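Local coordinates for protein Lys-gingipain catalytic subunit (Porphyromonas gingivalis, PDB 6I9A) that cleaves proteins after lysine as a secreted cysteine peptidase, degrading host proteins such as haemoglobin, collagen and immunoglobulins, at residues 388-393 with 422-427; 375-380 with 436-441; 93-98 with 349-354. All coordinates share one frame; numbering follows the deposited sequence. Where two conformers were deposited one is given.

Contact 1: residues 388-393 with 422-427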
ATOM      1  N   ALA A 388      -6.501   6.753  32.452  1.00 16.06           N
ATOM      2  CA  ALA A 388      -7.302   6.397  31.292  1.00 15.86           C
ATOM      3  C   ALA A 388      -6.765   7.048  30.020  1.00 14.93           C
ATOM      4  O   ALA A 388      -7.056   6.539  28.923  1.00 15.06           O
ATOM      5  CB  ALA A 388      -8.759   6.821  31.506  1.00 17.46           C
ATOM      6  N   SER A 389      -6.036   8.145  30.149  1.00 14.68           N
ATOM      7  CA  SER A 389      -5.474   8.806  28.963  1.00 13.82           C
ATOM      8  C   SER A 389      -4.317   9.643  29.354  1.00 13.79           C
ATOM      9  O   SER A 389      -4.152   9.974  30.549  1.00 14.81           O
ATOM     10  CB  SER A 389      -6.540   9.647  28.263  1.00 16.42           C
ATOM     11  OG  SER A 389      -6.970  10.736  29.067  1.00 18.56           O
ATOM     12  N   TYR A 390      -3.510  10.050  28.354  1.00 13.92           N
ATOM     13  CA  TYR A 390      -2.431  11.003  28.503  1.00 13.58           C
ATOM     14  C   TYR A 390      -2.482  11.990  27.372  1.00 13.51           C
ATOM     15  O   TYR A 390      -2.804  11.613  26.250  1.00 14.24           O
ATOM     16  CB  TYR A 390      -1.033  10.371  28.480  1.00 14.83           C
ATOM     17  CG  TYR A 390      -0.822   9.264  29.486  1.00 14.11           C
ATOM     18  CD1 TYR A 390      -0.533   9.548  30.820  1.00 14.24           C
ATOM     19  CD2 TYR A 390      -0.891   7.931  29.103  1.00 14.12           C
ATOM     20  CE1 TYR A 390      -0.339   8.528  31.747  1.00 14.81           C
ATOM     21  CE2 TYR A 390      -0.673   6.900  30.011  1.00 14.55           C
ATOM     22  CZ  TYR A 390      -0.397   7.202  31.337  1.00 14.12           C
ATOM     23  OH  TYR A 390      -0.237   6.159  32.224  1.00 16.01           O
ATOM     24  N   SER A 391      -2.083  13.229  27.601  1.00 14.25           N
ATOM     25  CA  SER A 391      -1.926  14.211  26.517  1.00 14.56           C
ATOM     26  C   SER A 391      -0.486  14.178  26.061  1.00 14.02           C
ATOM     27  O   SER A 391       0.452  14.190  26.857  1.00 14.70           O
ATOM     28  CB  SER A 391      -2.317  15.604  27.014  1.00 16.81           C
ATOM     29  OG  SER A 391      -1.575  15.997  28.160  1.00 25.11           O
ATOM     30  N   ILE A 392      -0.308  14.150  24.719  1.00 14.24           N
ATOM     31  CA  ILE A 392       0.981  14.180  24.068  1.00 13.57           C
ATOM     32  C   ILE A 392       0.830  15.206  22.952  1.00 13.24           C
ATOM     33  O   ILE A 392      -0.170  15.151  22.251  1.00 14.63           O
ATOM     34  CB  ILE A 392       1.467  12.773  23.605  1.00 14.68           C
ATOM     35  CG1 ILE A 392       1.730  11.893  24.870  1.00 19.03           C
ATOM     36  CG2 ILE A 392       2.687  12.925  22.751  1.00 17.38           C
ATOM     37  CD1 ILE A 392       2.278  10.484  24.676  1.00 20.88           C
ATOM     38  N   GLN A 393       1.777  16.135  22.810  1.00 13.04           N
ATOM     39  CA  GLN A 393       1.599  17.117  21.760  0.51 13.82           C
ATOM     40  C   GLN A 393       2.429  16.730  20.538  1.00 13.67           C
ATOM     41  O   GLN A 393       3.546  16.244  20.651  1.00 13.23           O
ATOM     42  CB  GLN A 393       1.887  18.525  22.265  0.51 14.27           C
ATOM     43  CG  GLN A 393       0.950  18.927  23.423  0.51 13.32           C
ATOM     44  CD  GLN A 393       1.339  18.297  24.746  0.51 12.68           C
ATOM     45  OE1 GLN A 393       2.523  18.061  25.024  0.51 12.52           O
ATOM     46  NE2 GLN A 393       0.348  18.035  25.598  0.51 15.01           N
ATOM     47  N   VAL A 422      -4.238  10.476  24.151  1.00 12.43           N
ATOM     48  CA  VAL A 422      -3.943   9.062  23.946  1.00 12.33           C
ATOM     49  C   VAL A 422      -4.812   8.238  24.878  1.00 12.93           C
ATOM     50  O   VAL A 422      -4.623   8.277  26.116  1.00 14.21           O
ATOM     51  CB  VAL A 422      -2.444   8.780  24.174  1.00 12.32           C
ATOM     52  CG1 VAL A 422      -2.125   7.284  23.967  1.00 13.47           C
ATOM     53  CG2 VAL A 422      -1.577   9.634  23.249  1.00 14.52           C
ATOM     54  N   SER A 423      -5.761   7.535  24.323  1.00 12.36           N
ATOM     55  CA  SER A 423      -6.734   6.730  25.083  1.00 13.02           C
ATOM     56  C   SER A 423      -6.094   5.399  25.389  1.00 12.49           C
ATOM     57  O   SER A 423      -5.718   4.631  24.481  1.00 12.76           O
ATOM     58  CB  SER A 423      -8.024   6.560  24.273  1.00 14.63           C
ATOM     59  OG  SER A 423      -7.760   5.938  23.019  1.00 18.03           O
ATOM     60  N   MET A 424      -5.992   5.086  26.686  1.00 13.57           N
ATOM     61  CA  MET A 424      -5.308   3.884  27.126  1.00 14.18           C
ATOM     62  C   MET A 424      -6.251   2.720  27.228  1.00 14.47           C
ATOM     63  O   MET A 424      -6.993   2.582  28.205  1.00 18.33           O
ATOM     64  CB  MET A 424      -4.607   4.132  28.477  1.00 14.84           C
ATOM     65  CG  MET A 424      -3.631   5.273  28.435  1.00 14.46           C
ATOM     66  SD  MET A 424      -2.285   5.038  27.240  1.00 15.05           S
ATOM     67  CE  MET A 424      -1.447   3.690  28.006  1.00 16.46           C
ATOM     68  N   THR A 425      -6.272   1.860  26.206  1.00 13.73           N
ATOM     69  CA  THR A 425      -7.100   0.659  26.205  1.00 15.75           C
ATOM     70  C   THR A 425      -6.517  -0.377  27.155  1.00 14.77           C
ATOM     71  O   THR A 425      -7.238  -1.240  27.668  1.00 17.41           O
ATOM     72  CB  THR A 425      -7.273   0.149  24.781  1.00 14.64           C
ATOM     73  OG1 THR A 425      -5.983  -0.012  24.180  1.00 15.61           O
ATOM     74  CG2 THR A 425      -8.168   1.084  23.964  1.00 15.83           C
ATOM     75  N   LYS A 426      -5.213  -0.289  27.417  1.00 13.34           N
ATOM     76  CA  LYS A 426      -4.511  -1.033  28.455  1.00 14.46           C
ATOM     77  C   LYS A 426      -3.827   0.010  29.301  1.00 14.98           C
ATOM     78  O   LYS A 426      -2.973   0.743  28.811  1.00 14.42           O
ATOM     79  CB  LYS A 426      -3.508  -2.032  27.857  1.00 15.33           C
ATOM     80  CG  LYS A 426      -2.777  -2.840  28.942  1.00 15.91           C
ATOM     81  CD  LYS A 426      -1.765  -3.829  28.284  1.00 19.46           C
ATOM     82  CE  LYS A 426      -0.900  -4.539  29.312  1.00 23.09           C
ATOM     83  NZ  LYS A 426      -1.702  -5.324  30.269  1.00 25.86           N
ATOM     84  N   GLN A 427      -4.201   0.107  30.594  1.00 14.43           N
ATOM     85  CA  GLN A 427      -3.562   1.122  31.414  1.00 14.56           C
ATOM     86  C   GLN A 427      -2.173   0.675  31.845  1.00 13.58           C
ATOM     87  O   GLN A 427      -1.843  -0.512  31.827  1.00 16.22           O
ATOM     88  CB  GLN A 427      -4.435   1.502  32.635  1.00 16.31           C
ATOM     89  CG  GLN A 427      -5.763   2.136  32.221  1.00 17.68           C
ATOM     90  CD  GLN A 427      -6.505   2.696  33.397  1.00 18.21           C
ATOM     91  OE1 GLN A 427      -6.025   2.662  34.553  1.00 21.02           O
ATOM     92  NE2 GLN A 427      -7.651   3.257  33.112  1.00 19.47           N
TER
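Y390 and V422 form a hydrogen-bonded antiparallel pair, each backbone N-H given to the other's carbonyl. V422 N lies 2.8 Å from Y390 O, while Y390 N reaches V422 O over 3.1 Å with a more bent N-H...O angle of 152°. One residue along, S389 and S423 make the neighbouring non-hydrogen-bonded pair, where S389 CA comes within 3.0 Å of V422 O in a CA-H...O contact. The ladder closes with M424 N, 2.9 Å from A388 O, just where the first strand is about to begin and the second ends.

On the sheet face that carries Y390 and V422, M424 makes a Met-aromatic contact. Its sulfur does not sit over the ring: SD lies at the edge, 3.7 Å from Y390 CE2 and 78° off the normal as seen from the ring centroid, and CE continues at that edge in the ring plane. The bend at chi2 places SD there and that at chi3 places CE, the two side chains lying at a slant to one another. Farther along this face, I392 CD1 touches V422 CG2 at 4.2 Å. At the other end, Q427 NE2 packs 3.6 Å from A388 CA without a hydrogen bond between them.

The phenol is fixed at its far end by a hydrogen bond between Y390 OH and P384 O. In the C-terminal Ig-like domain, strands 389-394 and 419-424 are sheet neighbours; I402 and V400 of strand 399-404 pack on Y390, I392 and V422, strand 407-413 flanks 419-424 on its other side, and strand 377-378 borders 389-394.

Contact 2: residues 375-380 with 436-441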
ATOM      1  N   ASN A 375       8.873  16.128  12.085  1.00 11.46           N
ATOM      2  CA  ASN A 375       7.705  16.454  12.883  1.00 11.61           C
ATOM      3  C   ASN A 375       8.108  17.294  14.103  1.00 12.61           C
ATOM      4  O   ASN A 375       9.292  17.361  14.461  1.00 14.94           O
ATOM      5  CB  ASN A 375       7.004  15.119  13.333  1.00 11.91           C
ATOM      6  CG  ASN A 375       5.498  15.283  13.453  1.00 11.90           C
ATOM      7  OD1 ASN A 375       5.009  16.415  13.562  1.00 12.72           O
ATOM      8  ND2 ASN A 375       4.760  14.165  13.448  1.00 11.76           N
ATOM      9  N   THR A 376       7.098  17.870  14.756  1.00 13.29           N
ATOM     10  CA  THR A 376       7.233  18.616  16.002  1.00 14.15           C
ATOM     11  C   THR A 376       6.444  17.857  17.051  1.00 12.78           C
ATOM     12  O   THR A 376       5.407  17.250  16.729  1.00 14.59           O
ATOM     13  CB  THR A 376       6.724  20.039  15.859  1.00 17.19           C
ATOM     14  OG1 THR A 376       5.325  20.006  15.584  1.00 20.15           O
ATOM     15  CG2 THR A 376       7.495  20.826  14.800  1.00 18.52           C
ATOM     16  N   TYR A 377       6.943  17.831  18.295  1.00 13.27           N
ATOM     17  CA  TYR A 377       6.247  17.096  19.347  1.00 12.67           C
ATOM     18  C   TYR A 377       6.804  17.515  20.682  1.00 13.30           C
ATOM     19  O   TYR A 377       7.922  18.054  20.758  1.00 14.64           O
ATOM     20  CB  TYR A 377       6.418  15.566  19.123  1.00 13.57           C
ATOM     21  CG  TYR A 377       7.843  15.115  19.273  1.00 13.55           C
ATOM     22  CD1 TYR A 377       8.313  14.642  20.491  1.00 14.70           C
ATOM     23  CD2 TYR A 377       8.735  15.203  18.217  1.00 14.71           C
ATOM     24  CE1 TYR A 377       9.636  14.281  20.663  1.00 17.25           C
ATOM     25  CE2 TYR A 377      10.065  14.833  18.365  1.00 15.09           C
ATOM     26  CZ  TYR A 377      10.513  14.377  19.599  1.00 16.72           C
ATOM     27  OH  TYR A 377      11.826  13.993  19.775  1.00 21.13           O
ATOM     28  N   THR A 378       6.031  17.231  21.710  1.00 12.69           N
ATOM     29  CA  THR A 378       6.455  17.374  23.111  1.00 13.61           C
ATOM     30  C   THR A 378       5.966  16.147  23.850  1.00 13.85           C
ATOM     31  O   THR A 378       4.768  15.859  23.861  1.00 15.44           O
ATOM     32  CB  THR A 378       5.894  18.664  23.775  1.00 15.00           C
ATOM     33  OG1 THR A 378       6.270  19.784  22.989  1.00 18.32           O
ATOM     34  CG2 THR A 378       6.428  18.843  25.215  1.00 18.96           C
ATOM     35  N   LEU A 379       6.901  15.453  24.478  1.00 15.38           N
ATOM     36  CA  LEU A 379       6.551  14.321  25.324  1.00 17.01           C
ATOM     37  C   LEU A 379       6.449  14.778  26.772  1.00 17.97           C
ATOM     38  O   LEU A 379       7.260  15.606  27.216  1.00 18.37           O
ATOM     39  CB  LEU A 379       7.628  13.228  25.217  1.00 18.22           C
ATOM     40  CG  LEU A 379       7.866  12.625  23.842  1.00 18.85           C
ATOM     41  CD1 LEU A 379       8.819  11.443  23.932  1.00 21.61           C
ATOM     42  CD2 LEU A 379       6.543  12.223  23.146  1.00 19.91           C
ATOM     43  N   PRO A 380       5.522  14.215  27.548  1.00 18.89           N
ATOM     44  CA  PRO A 380       5.518  14.513  28.997  1.00 18.65           C
ATOM     45  C   PRO A 380       6.732  13.890  29.664  1.00 19.11           C
ATOM     46  O   PRO A 380       7.277  12.879  29.188  1.00 19.27           O
ATOM     47  CB  PRO A 380       4.213  13.864  29.487  1.00 20.29           C
ATOM     48  CG  PRO A 380       3.993  12.700  28.539  1.00 19.07           C
ATOM     49  CD  PRO A 380       4.495  13.207  27.190  1.00 18.29           C
ATOM     50  N   VAL A 436       7.053   5.214  22.710  1.00 12.49           N
ATOM     51  CA  VAL A 436       6.149   6.237  22.212  1.00 11.80           C
ATOM     52  C   VAL A 436       6.526   6.467  20.788  1.00 11.29           C
ATOM     53  O   VAL A 436       7.657   6.836  20.499  1.00 12.88           O
ATOM     54  CB  VAL A 436       6.206   7.553  23.013  1.00 13.51           C
ATOM     55  CG1 VAL A 436       5.203   8.568  22.464  1.00 15.65           C
ATOM     56  CG2 VAL A 436       5.957   7.296  24.499  1.00 15.47           C
ATOM     57  N   VAL A 437       5.588   6.249  19.864  1.00 10.88           N
ATOM     58  CA  VAL A 437       5.819   6.393  18.412  1.00 10.75           C
ATOM     59  C   VAL A 437       4.843   7.399  17.897  1.00 10.03           C
ATOM     60  O   VAL A 437       3.643   7.340  18.220  1.00 11.53           O
ATOM     61  CB  VAL A 437       5.731   5.028  17.680  1.00 11.64           C
ATOM     62  CG1 VAL A 437       5.836   5.211  16.157  1.00 11.66           C
ATOM     63  CG2 VAL A 437       6.835   4.094  18.173  1.00 12.58           C
ATOM     64  N   ILE A 438       5.347   8.333  17.083  1.00  9.85           N
ATOM     65  CA  ILE A 438       4.508   9.352  16.452  1.00  9.92           C
ATOM     66  C   ILE A 438       4.725   9.308  14.962  1.00  9.90           C
ATOM     67  O   ILE A 438       5.882   9.409  14.517  1.00 10.10           O
ATOM     68  CB  ILE A 438       4.788  10.768  17.004  1.00 11.39           C
ATOM     69  CG1 ILE A 438       4.774  10.780  18.566  1.00 11.26           C
ATOM     70  CG2 ILE A 438       3.797  11.791  16.401  1.00 12.20           C
ATOM     71  CD1 ILE A 438       5.189  12.186  19.167  1.00 14.33           C
ATOM     72  N   THR A 439       3.645   9.122  14.213  1.00 10.28           N
ATOM     73  CA  THR A 439       3.753   9.048  12.740  1.00 10.41           C
ATOM     74  C   THR A 439       2.762  10.006  12.126  1.00 10.22           C
ATOM     75  O   THR A 439       1.764  10.414  12.737  1.00 10.94           O
ATOM     76  CB  THR A 439       3.470   7.602  12.245  1.00 11.10           C
ATOM     77  OG1 THR A 439       2.164   7.177  12.661  1.00 11.50           O
ATOM     78  CG2 THR A 439       4.509   6.577  12.721  1.00 13.24           C
ATOM     79  N   ARG A 440       3.055  10.397  10.896  1.00  9.40           N
ATOM     80  CA  ARG A 440       2.168  11.237  10.123  1.00 10.04           C
ATOM     81  C   ARG A 440       2.531  11.073   8.669  1.00  9.55           C
ATOM     82  O   ARG A 440       3.717  10.941   8.347  1.00  9.77           O
ATOM     83  CB  ARG A 440       2.294  12.721  10.551  1.00 10.23           C
ATOM     84  CG  ARG A 440       1.276  13.640   9.881  1.00 10.84           C
ATOM     85  CD  ARG A 440       1.377  15.066  10.391  1.00 12.20           C
ATOM     86  NE  ARG A 440       0.522  15.903   9.555  1.00 12.82           N
ATOM     87  CZ  ARG A 440       0.568  17.234   9.554  1.00 12.78           C
ATOM     88  NH1 ARG A 440       1.389  17.886  10.388  1.00 13.63           N
ATOM     89  NH2 ARG A 440      -0.199  17.925   8.719  1.00 18.33           N
ATOM     90  N   SER A 441       1.544  11.119   7.771  1.00 10.41           N
ATOM     91  CA  SER A 441       1.826  10.973   6.333  1.00  9.62           C
ATOM     92  C   SER A 441       2.853  12.018   5.875  1.00  9.75           C
ATOM     93  O   SER A 441       2.694  13.215   6.129  1.00 10.77           O
ATOM     94  CB  SER A 441       0.528  11.173   5.551  1.00 10.92           C
ATOM     95  OG  SER A 441       0.808  11.273   4.152  1.00 10.31           O
TER
HETATM   96  O   HOH W   1       6.125  11.744  12.882  1.00 11.83           O
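L379, Y377 and N375 meet V436, I438 and R440 in the C-terminal Ig-like domain, where the two segments face each other as in a beta sandwich, partly buried. They run nearly antiparallel yet share no backbone hydrogen bond. Even the nearest pair of alpha carbons, N375 CA and R440 CA, is 8.1 Å apart, and side chains fill the interval.

I438 takes the middle position: its CD1 goes to Y377 and L379, its CG2 to N375. The CD1 methyl reaches Y377 CB at 3.6 Å and approaches the ring obliquely near CG. With CG1 anti to the carbonyl carbon (chi1 -50°) and CD1 anti to CA, the longer branch is carried to Y377 while CG2 is left for N375. The Y377 side chain also touches V446 and K448 of strand 446-452. L379 and V436 slide past each other in opposite directions, meeting through L379 CD2 and V436 CG1 at 4.0 Å; the same leucine methyl also comes near I438 CD1.

The chemistry turns polar at N375. Its side chain crosses both I438 and R440 at about a right angle, and ND2 lies 3.9 Å from I438 CG2 and close to R440 CB. The amide is gripped at both ends: OD1 accepts from T376 N at 2.8 Å and also bonds S395 OG, whereas ND2 bonds S398 OG. These partners would restrict rotation of the buried amide. R440 extends past it, the amide and guanidinium planes 51° apart, and its NH1 bonds S395 OG as well, giving the two side chains a common hydroxyl partner. One water bridges the segments, accepting from N375 ND2 at 2.8 Å and donating to I438 O at 2.9 Å.

Contact 3: residues 93-98 with 349-354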
ATOM      1  N   LYS A  93     -11.046 -17.768  -8.185  1.00 13.03           N
ATOM      2  CA  LYS A  93     -11.129 -17.257  -9.553  0.50 13.81           C
ATOM      3  C   LYS A  93     -12.141 -16.110  -9.603  1.00 13.57           C
ATOM      4  O   LYS A  93     -13.270 -16.259  -9.128  1.00 14.37           O
ATOM      5  CB  LYS A  93     -11.561 -18.438 -10.450  0.50 16.26           C
ATOM      6  CG  LYS A  93     -11.473 -18.214 -11.940  0.50 18.11           C
ATOM      7  CD  LYS A  93     -11.762 -19.501 -12.712  0.50 20.08           C
ATOM      8  CE  LYS A  93     -12.487 -19.238 -14.005  0.50 21.59           C
ATOM      9  NZ  LYS A  93     -13.946 -19.389 -13.831  0.50 27.88           N
ATOM     10  N   GLY A  94     -11.759 -14.980 -10.176  1.00 12.56           N
ATOM     11  CA  GLY A  94     -12.696 -13.872 -10.331  1.00 12.39           C
ATOM     12  C   GLY A  94     -13.874 -14.255 -11.231  1.00 11.86           C
ATOM     13  O   GLY A  94     -13.697 -15.015 -12.187  1.00 12.61           O
ATOM     14  N   LYS A  95     -15.064 -13.722 -10.911  1.00 12.55           N
ATOM     15  CA  LYS A  95     -16.294 -13.933 -11.710  0.53 12.68           C
ATOM     16  C   LYS A  95     -16.106 -13.280 -13.074  1.00 12.24           C
ATOM     17  O   LYS A  95     -16.553 -13.820 -14.100  1.00 12.71           O
ATOM     18  CB  LYS A  95     -17.531 -13.332 -11.004  0.53 13.95           C
ATOM     19  CG  LYS A  95     -18.840 -13.432 -11.839  0.53 14.93           C
ATOM     20  CD  LYS A  95     -20.092 -12.812 -11.210  0.53 16.72           C
ATOM     21  CE  LYS A  95     -21.193 -12.885 -12.232  0.53 17.62           C
ATOM     22  NZ  LYS A  95     -22.510 -12.595 -11.631  0.53 19.08           N
ATOM     23  N   LYS A  96     -15.440 -12.115 -13.090  1.00 11.98           N
ATOM     24  CA  LYS A  96     -15.216 -11.389 -14.337  0.50 11.88           C
ATOM     25  C   LYS A  96     -13.838 -11.652 -14.888  1.00 11.90           C
ATOM     26  O   LYS A  96     -13.664 -11.782 -16.110  1.00 13.31           O
ATOM     27  CB  LYS A  96     -15.397  -9.876 -14.108  0.50 12.41           C
ATOM     28  CG  LYS A  96     -16.726  -9.463 -13.479  0.50 13.56           C
ATOM     29  CD  LYS A  96     -17.907 -10.054 -14.270  0.50 17.74           C
ATOM     30  CE  LYS A  96     -19.221  -9.562 -13.767  0.50 16.52           C
ATOM     31  NZ  LYS A  96     -20.341 -10.371 -14.372  0.50 16.02           N
ATOM     32  N   THR A  97     -12.833 -11.725 -14.019  1.00 10.78           N
ATOM     33  CA  THR A  97     -11.463 -11.852 -14.538  1.00 10.26           C
ATOM     34  C   THR A  97     -11.102 -13.259 -14.942  1.00 10.19           C
ATOM     35  O   THR A  97     -10.205 -13.416 -15.764  1.00 11.70           O
ATOM     36  CB  THR A  97     -10.442 -11.374 -13.505  1.00  9.84           C
ATOM     37  OG1 THR A  97     -10.478 -12.299 -12.396  1.00 10.80           O
ATOM     38  CG2 THR A  97     -10.748  -9.946 -13.079  1.00 10.09           C
ATOM     39  N   LYS A  98     -11.731 -14.281 -14.309  1.00 11.30           N
ATOM     40  CA  LYS A  98     -11.373 -15.679 -14.554  1.00 12.00           C
ATOM     41  C   LYS A  98      -9.926 -15.955 -14.122  1.00 12.57           C
ATOM     42  O   LYS A  98      -9.372 -16.968 -14.519  1.00 13.21           O
ATOM     43  CB  LYS A  98     -11.582 -16.100 -16.030  1.00 15.07           C
ATOM     44  CG  LYS A  98     -12.869 -15.571 -16.706  1.00 20.04           C
ATOM     45  CD  LYS A  98     -14.089 -15.964 -15.965  1.00 23.24           C
ATOM     46  CE  LYS A  98     -15.348 -15.539 -16.704  1.00 25.65           C
ATOM     47  NZ  LYS A  98     -16.552 -15.979 -15.943  1.00 34.05           N
ATOM     48  N   GLY A 349     -15.022  -2.736 -17.496  1.00 11.24           N
ATOM     49  CA  GLY A 349     -15.974  -2.619 -16.396  1.00 11.26           C
ATOM     50  C   GLY A 349     -15.337  -2.601 -15.021  1.00 11.16           C
ATOM     51  O   GLY A 349     -14.258  -3.146 -14.782  1.00 11.04           O
ATOM     52  N   ALA A 350     -16.061  -1.979 -14.097  1.00 10.47           N
ATOM     53  CA  ALA A 350     -15.576  -1.754 -12.745  1.00 10.50           C
ATOM     54  C   ALA A 350     -15.409  -3.065 -11.994  1.00  9.75           C
ATOM     55  O   ALA A 350     -14.420  -3.194 -11.232  1.00  9.76           O
ATOM     56  CB  ALA A 350     -16.536  -0.847 -11.988  1.00 12.90           C
ATOM     57  N   HIS A 351     -16.393  -3.963 -12.043  1.00  9.96           N
ATOM     58  CA  HIS A 351     -16.301  -5.179 -11.251  1.00 10.27           C
ATOM     59  C   HIS A 351     -14.963  -5.911 -11.562  1.00  9.95           C
ATOM     60  O   HIS A 351     -14.250  -6.359 -10.650  1.00  9.77           O
ATOM     61  CB  HIS A 351     -17.533  -6.047 -11.516  1.00 10.70           C
ATOM     62  CG  HIS A 351     -17.671  -7.222 -10.606  1.00 11.08           C
ATOM     63  ND1 HIS A 351     -18.849  -7.963 -10.623  1.00 11.40           N
ATOM     64  CD2 HIS A 351     -16.857  -7.738  -9.652  1.00 11.74           C
ATOM     65  CE1 HIS A 351     -18.703  -8.928  -9.715  1.00 12.68           C
ATOM     66  NE2 HIS A 351     -17.523  -8.828  -9.085  1.00 12.33           N
ATOM     67  N   TYR A 352     -14.661  -6.048 -12.849  1.00  9.41           N
ATOM     68  CA  TYR A 352     -13.413  -6.642 -13.269  1.00  9.27           C
ATOM     69  C   TYR A 352     -12.223  -5.959 -12.580  1.00  8.64           C
ATOM     70  O   TYR A 352     -11.318  -6.627 -12.096  1.00  8.72           O
ATOM     71  CB  TYR A 352     -13.313  -6.535 -14.797  1.00  9.38           C
ATOM     72  CG  TYR A 352     -12.089  -7.169 -15.405  1.00  8.80           C
ATOM     73  CD1 TYR A 352     -10.858  -6.530 -15.363  1.00  8.80           C
ATOM     74  CD2 TYR A 352     -12.182  -8.352 -16.134  1.00  9.01           C
ATOM     75  CE1 TYR A 352      -9.743  -7.069 -15.994  1.00  8.97           C
ATOM     76  CE2 TYR A 352     -11.073  -8.898 -16.770  1.00  9.39           C
ATOM     77  CZ  TYR A 352      -9.860  -8.259 -16.698  1.00  8.65           C
ATOM     78  OH  TYR A 352      -8.800  -8.792 -17.396  1.00 10.19           O
ATOM     79  N   TYR A 353     -12.202  -4.606 -12.587  1.00  8.38           N
ATOM     80  CA  TYR A 353     -11.060  -3.875 -11.981  1.00  8.60           C
ATOM     81  C   TYR A 353     -10.925  -4.146 -10.491  1.00  8.34           C
ATOM     82  O   TYR A 353      -9.796  -4.356 -10.016  1.00  9.02           O
ATOM     83  CB  TYR A 353     -11.123  -2.360 -12.267  1.00  8.78           C
ATOM     84  CG  TYR A 353     -10.199  -2.046 -13.436  1.00  9.02           C
ATOM     85  CD1 TYR A 353      -9.073  -1.244 -13.266  1.00  8.89           C
ATOM     86  CD2 TYR A 353     -10.389  -2.646 -14.682  1.00  9.94           C
ATOM     87  CE1 TYR A 353      -8.159  -1.057 -14.302  1.00  9.10           C
ATOM     88  CE2 TYR A 353      -9.447  -2.521 -15.696  1.00  9.34           C
ATOM     89  CZ  TYR A 353      -8.338  -1.726 -15.498  1.00  9.22           C
ATOM     90  OH  TYR A 353      -7.432  -1.593 -16.513  1.00  9.50           O
ATOM     91  N   TRP A 354     -12.047  -4.205  -9.747  1.00  8.57           N
ATOM     92  CA  TRP A 354     -11.943  -4.512  -8.313  1.00  8.99           C
ATOM     93  C   TRP A 354     -11.420  -5.916  -8.116  1.00  8.70           C
ATOM     94  O   TRP A 354     -10.687  -6.138  -7.146  1.00  9.14           O
ATOM     95  CB  TRP A 354     -13.295  -4.273  -7.639  1.00  8.58           C
ATOM     96  CG  TRP A 354     -13.632  -2.813  -7.510  1.00  8.60           C
ATOM     97  CD1 TRP A 354     -14.443  -2.067  -8.338  1.00  8.71           C
ATOM     98  CD2 TRP A 354     -13.081  -1.900  -6.546  1.00  8.95           C
ATOM     99  NE1 TRP A 354     -14.453  -0.755  -7.929  1.00  9.31           N
ATOM    100  CE2 TRP A 354     -13.618  -0.616  -6.825  1.00  9.29           C
ATOM    101  CE3 TRP A 354     -12.163  -2.040  -5.495  1.00  9.89           C
ATOM    102  CZ2 TRP A 354     -13.296   0.515  -6.056  1.00 10.00           C
ATOM    103  CZ3 TRP A 354     -11.873  -0.936  -4.727  1.00 10.04           C
ATOM    104  CH2 TRP A 354     -12.403   0.338  -5.017  1.00  9.94           C
TER
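The rings of Y352 and H351, successive residues in the first turn of helix 350-356, each receive an aliphatic group of the loop 93-98 on one face. Over Y352 sits the T97 methyl: CG2 lies 3.7 Å from the ring centroid and only 11° off the normal, a centred CH-pi contact. K96 supplies the corresponding group for H351, but its CG, 4.0 Å from the centroid, is displaced toward the rim. H351 also stacks with the ring of Y112 and its NE2 hydrogen bonds Y104 OH, while Y352 OH bonds the carbonyl of N282.

In Y352, CG is anti to the backbone N (chi1 -177°), and the side chain crosses T97 obliquely. Within the loop, K98 N bonds G94 O, closing an i to i+4 turn, and K98 NZ bonds K95 O at 2.8 Å. E355, farther along the same helix, accepts from the backbone N-H groups of K95, K96 and T97.

The contact joins a loop of the catalytic domain to a helix near the active site; the Y352 side chain is about 7 Å from that of the nucleophile C249 and as far from the bound inhibitor. In the modelled conformer, one of two, the K96 chain crosses H351 at about a right angle. The bend at chi2 (-53°) places CD, and CE beyond it lies 3.5 Å from H351 ND1, whereas NZ, tentatively placed, stays 4.7 Å from that nitrogen.

In the fold
Contacts 1 and 2 belong to the Ig-like domain and touch where strands 377-378 and 389-394 adjoin in the sheet: Q393 O probably accepts a hydrogen bond from T378 N, and I392 packs on P380. Their chemistry differs nonetheless. Contact 1 is strand pairing by backbone bonds, with side chains of one face added; contact 2 joins its segments by side chains and a water. Contact 3 lies in the catalytic domain on the opposite side of the chain's centre, about 42 Å from contact 2 between centres, and relies on CH-pi packing of a loop on a helix. All three are partly buried; in contact 3 exposed lysines lie beside buried T97 and Y352.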